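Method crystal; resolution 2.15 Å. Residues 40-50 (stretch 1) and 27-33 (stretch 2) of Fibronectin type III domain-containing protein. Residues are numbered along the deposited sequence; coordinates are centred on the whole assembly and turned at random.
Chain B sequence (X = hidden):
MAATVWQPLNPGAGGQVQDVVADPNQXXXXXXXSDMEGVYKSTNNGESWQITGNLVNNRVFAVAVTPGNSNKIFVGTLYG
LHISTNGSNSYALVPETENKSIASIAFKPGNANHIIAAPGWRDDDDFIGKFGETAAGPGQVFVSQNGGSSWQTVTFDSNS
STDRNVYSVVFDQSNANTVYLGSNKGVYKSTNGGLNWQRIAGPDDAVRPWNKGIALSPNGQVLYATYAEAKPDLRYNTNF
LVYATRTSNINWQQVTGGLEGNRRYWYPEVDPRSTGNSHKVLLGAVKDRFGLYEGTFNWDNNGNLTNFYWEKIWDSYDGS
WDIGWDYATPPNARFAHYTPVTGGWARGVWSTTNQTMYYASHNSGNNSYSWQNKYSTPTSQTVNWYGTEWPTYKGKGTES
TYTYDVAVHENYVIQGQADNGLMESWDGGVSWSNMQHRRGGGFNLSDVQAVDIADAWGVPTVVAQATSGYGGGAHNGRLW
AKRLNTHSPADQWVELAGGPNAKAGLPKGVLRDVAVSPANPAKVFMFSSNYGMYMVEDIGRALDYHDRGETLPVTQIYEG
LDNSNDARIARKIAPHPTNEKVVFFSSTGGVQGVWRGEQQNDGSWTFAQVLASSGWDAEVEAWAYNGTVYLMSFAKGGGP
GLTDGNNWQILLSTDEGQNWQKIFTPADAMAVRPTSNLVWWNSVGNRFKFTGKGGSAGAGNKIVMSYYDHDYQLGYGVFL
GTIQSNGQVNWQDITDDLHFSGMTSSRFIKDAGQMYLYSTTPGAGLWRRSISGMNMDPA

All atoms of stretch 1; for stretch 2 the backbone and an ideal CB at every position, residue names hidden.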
# COMPACT_ATOMS: atom_id res chain seq x y z
N TYR B 40 46.20 3.15 -22.31
CA TYR B 40 45.38 2.00 -22.66
C TYR B 40 45.32 1.86 -24.18
O TYR B 40 45.42 2.84 -24.92
CB TYR B 40 43.95 2.15 -22.13
CG TYR B 40 43.79 2.06 -20.64
CD1 TYR B 40 43.85 3.20 -19.85
CD2 TYR B 40 43.55 0.84 -20.02
CE1 TYR B 40 43.68 3.13 -18.48
CE2 TYR B 40 43.38 0.75 -18.64
CZ TYR B 40 43.45 1.90 -17.88
OH TYR B 40 43.28 1.83 -16.52
N LYS B 41 45.13 0.62 -24.63
CA LYS B 41 45.04 0.29 -26.05
C LYS B 41 43.74 -0.44 -26.33
O LYS B 41 43.23 -1.19 -25.49
CB LYS B 41 46.24 -0.57 -26.48
CG LYS B 41 46.30 -0.91 -27.96
CD LYS B 41 47.47 -1.84 -28.26
CE LYS B 41 47.60 -2.11 -29.76
NZ LYS B 41 48.97 -2.54 -30.15
N SER B 42 43.20 -0.23 -27.53
CA SER B 42 42.03 -0.97 -27.99
C SER B 42 42.16 -1.21 -29.49
O SER B 42 42.56 -0.31 -30.23
CB SER B 42 40.73 -0.21 -27.70
OG SER B 42 39.71 -0.58 -28.61
N THR B 43 41.82 -2.42 -29.92
CA THR B 43 41.83 -2.76 -31.34
C THR B 43 40.43 -2.97 -31.90
O THR B 43 40.29 -3.45 -33.03
CB THR B 43 42.67 -4.01 -31.60
OG1 THR B 43 42.03 -5.15 -31.01
CG2 THR B 43 44.07 -3.86 -31.01
N ASN B 44 39.39 -2.61 -31.15
CA ASN B 44 38.02 -2.67 -31.64
C ASN B 44 37.33 -1.32 -31.48
O ASN B 44 36.13 -1.24 -31.20
CB ASN B 44 37.23 -3.77 -30.95
CG ASN B 44 37.37 -3.75 -29.43
OD1 ASN B 44 37.73 -2.73 -28.85
ND2 ASN B 44 37.08 -4.87 -28.80
N ASN B 45 38.10 -0.24 -31.65
CA ASN B 45 37.60 1.14 -31.58
C ASN B 45 36.88 1.41 -30.25
O ASN B 45 35.84 2.07 -30.21
CB ASN B 45 36.69 1.47 -32.76
CG ASN B 45 36.61 2.96 -33.03
OD1 ASN B 45 37.61 3.67 -32.90
ND2 ASN B 45 35.43 3.44 -33.41
N GLY B 46 37.45 0.90 -29.17
CA GLY B 46 36.98 1.25 -27.84
C GLY B 46 35.88 0.39 -27.27
O GLY B 46 35.34 0.74 -26.21
N GLU B 47 35.53 -0.72 -27.92
CA GLU B 47 34.57 -1.64 -27.31
C GLU B 47 35.17 -2.35 -26.11
O GLU B 47 34.45 -2.75 -25.19
CB GLU B 47 34.06 -2.64 -28.34
CG GLU B 47 32.99 -2.08 -29.28
CD GLU B 47 31.85 -1.41 -28.53
OE1 GLU B 47 31.49 -0.27 -28.90
OE2 GLU B 47 31.31 -2.02 -27.59
N SER B 48 36.50 -2.51 -26.10
CA SER B 48 37.21 -3.04 -24.94
C SER B 48 38.62 -2.46 -24.95
O SER B 48 39.22 -2.27 -26.01
CB SER B 48 37.27 -4.57 -24.95
OG SER B 48 38.14 -5.03 -25.97
N TRP B 49 39.13 -2.18 -23.76
CA TRP B 49 40.43 -1.55 -23.58
C TRP B 49 41.37 -2.48 -22.83
O TRP B 49 40.94 -3.22 -21.93
CB TRP B 49 40.31 -0.22 -22.82
CG TRP B 49 39.48 0.80 -23.53
CD1 TRP B 49 38.13 0.98 -23.43
CD2 TRP B 49 39.95 1.79 -24.45
NE1 TRP B 49 37.73 2.02 -24.23
CE2 TRP B 49 38.83 2.54 -24.86
CE3 TRP B 49 41.21 2.13 -24.96
CZ2 TRP B 49 38.93 3.60 -25.76
CZ3 TRP B 49 41.31 3.18 -25.85
CH2 TRP B 49 40.17 3.90 -26.25
N GLN B 50 42.65 -2.44 -23.18
CA GLN B 50 43.68 -3.25 -22.54
C GLN B 50 44.82 -2.35 -22.08
O GLN B 50 45.13 -1.34 -22.71
CB GLN B 50 44.24 -4.33 -23.49
CG GLN B 50 43.26 -5.43 -23.85
CD GLN B 50 42.24 -4.99 -24.89
OE1 GLN B 50 41.05 -5.30 -24.78
NE2 GLN B 50 42.70 -4.26 -25.90
N UNK B 27 42.79 0.92 -38.84
CA UNK B 27 41.47 1.35 -38.41
C UNK B 27 41.02 0.55 -37.19
O UNK B 27 41.33 -0.64 -37.06
CB UNK B 27 40.46 1.20 -39.55
N UNK B 28 40.31 1.22 -36.28
CA UNK B 28 39.78 0.69 -35.02
C UNK B 28 40.86 0.50 -33.96
O UNK B 28 40.56 -0.03 -32.88
CB UNK B 28 39.07 -0.64 -35.27
N UNK B 29 42.09 0.94 -34.21
CA UNK B 29 43.17 0.89 -33.22
C UNK B 29 43.34 2.28 -32.62
O UNK B 29 43.65 3.24 -33.34
CB UNK B 29 44.48 0.40 -33.85
N UNK B 30 43.12 2.40 -31.31
CA UNK B 30 43.20 3.68 -30.61
C UNK B 30 43.93 3.50 -29.29
O UNK B 30 43.93 2.42 -28.69
CB UNK B 30 41.81 4.26 -30.38
N UNK B 31 44.55 4.59 -28.84
CA UNK B 31 45.23 4.65 -27.55
C UNK B 31 44.59 5.74 -26.71
O UNK B 31 44.20 6.79 -27.24
CB UNK B 31 46.73 4.90 -27.72
N UNK B 32 44.46 5.49 -25.41
CA UNK B 32 43.87 6.45 -24.49
C UNK B 32 44.91 6.88 -23.47
O UNK B 32 45.60 6.03 -22.88
CB UNK B 32 42.64 5.86 -23.79
N UNK B 33 45.00 8.18 -23.24
CA UNK B 33 45.96 8.76 -22.31
C UNK B 33 45.23 9.12 -21.02
O UNK B 33 44.47 10.10 -20.98
CB UNK B 33 46.65 9.99 -22.91

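Position 27 lies beyond the paired region: its CA-to-CB bond points sideways, and no atom of stretch 1 comes within 5.5 Å of the ideal CB. Stretch 1 therefore sets little restriction, and the deposited residue is Ala 27.

At position 28 the backbone does the work. Its O accepts a hydrogen bond from Asn 45 N at 2.8 Å, joining the strand pair to the turn that begins at Asn 44. Phi and psi of 74° and 7° are left-handed, a conformation that favours glycine, asparagine or aspartate, and the ideal CB lies 3.8 Å from Asn 45 N. The residue is Asn 28, whose OD1 packs 3.6 Å from Asn 45 CB without a side-chain hydrogen bond across the stretches.

Position 29 directs its CB sideways, 4.2 Å from Ser 42 O and 4.8 Å from Thr 43 CA, while its CA makes a CA-H...O contact of 3.3 Å with Ser 42 O. The extended backbone suits a beta-branched or other modest side chain. Val 29 fills it, with CG2 4.2 Å from Thr 43 CA.

Position 30 pairs with Ser 42 in an antiparallel bridge, with two hydrogen bonds of 3.0 Å: from its N to Ser 42 O and from Ser 42 N to its O. The CB shares a face with Ser 42 and lies 4.5 Å from Trp 49 CH2, so a compact apolar group such as valine or isoleucine would fit. It is Val 30, in the m rotamer; CG2 reaches 3.5 Å from Trp 49 CH2 and 4.0 Å from Ser 42 CB, while CG1 lies 3.9 Å from Asn 45 OD1.

Position 31 turns to the other face, that of Lys 41, in a non-hydrogen-bonded pair. The long aliphatic stem and terminal amine of Lys 41 could accommodate an acid, a polar group or an aromatic ring with a hydroxyl. Tyr 31 combines ring and acceptor: the ring lies beside Lys 41 CG, and OH receives a weak hydrogen bond from Lys 41 NZ at 3.2 Å.

Position 32 returns to the face of Tyr 40, bonded through its N to Tyr 40 O (2.9 Å) and through its O to Tyr 40 N (3.0 Å). With the CB 3.6 Å from Trp 49 CZ3 and the Tyr 40 ring nearby, a long apolar chain such as methionine or leucine is favoured. Met 32 extends to place CE 3.4 Å from Tyr 40 CD1.

Position 33 points away from stretch 1, which leaves its choice open; it is Ala 33.

Stretch 2, residues 27-33: ANVVYMA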
# COMPACT_ATOMS: atom_id res chain seq x y z
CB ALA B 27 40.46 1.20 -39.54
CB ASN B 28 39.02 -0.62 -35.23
CG ASN B 28 37.88 -0.47 -36.23
OD1 ASN B 28 37.09 0.46 -36.15
ND2 ASN B 28 37.81 -1.40 -37.18
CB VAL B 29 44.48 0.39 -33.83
CG1 VAL B 29 45.59 0.46 -32.80
CG2 VAL B 29 44.31 -1.04 -34.31
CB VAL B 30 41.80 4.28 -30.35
CG1 VAL B 30 41.16 4.73 -31.66
CG2 VAL B 30 40.91 3.28 -29.63
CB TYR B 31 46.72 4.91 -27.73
CG TYR B 31 47.43 3.78 -28.44
CD1 TYR B 31 47.46 3.72 -29.83
CD2 TYR B 31 48.05 2.77 -27.72
CE1 TYR B 31 48.10 2.68 -30.48
CE2 TYR B 31 48.69 1.73 -28.36
CZ TYR B 31 48.71 1.69 -29.74
OH TYR B 31 49.34 0.65 -30.37
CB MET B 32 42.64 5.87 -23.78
CG MET B 32 41.88 6.91 -22.97
SD MET B 32 42.21 6.79 -21.21
CE MET B 32 41.34 5.28 -20.86
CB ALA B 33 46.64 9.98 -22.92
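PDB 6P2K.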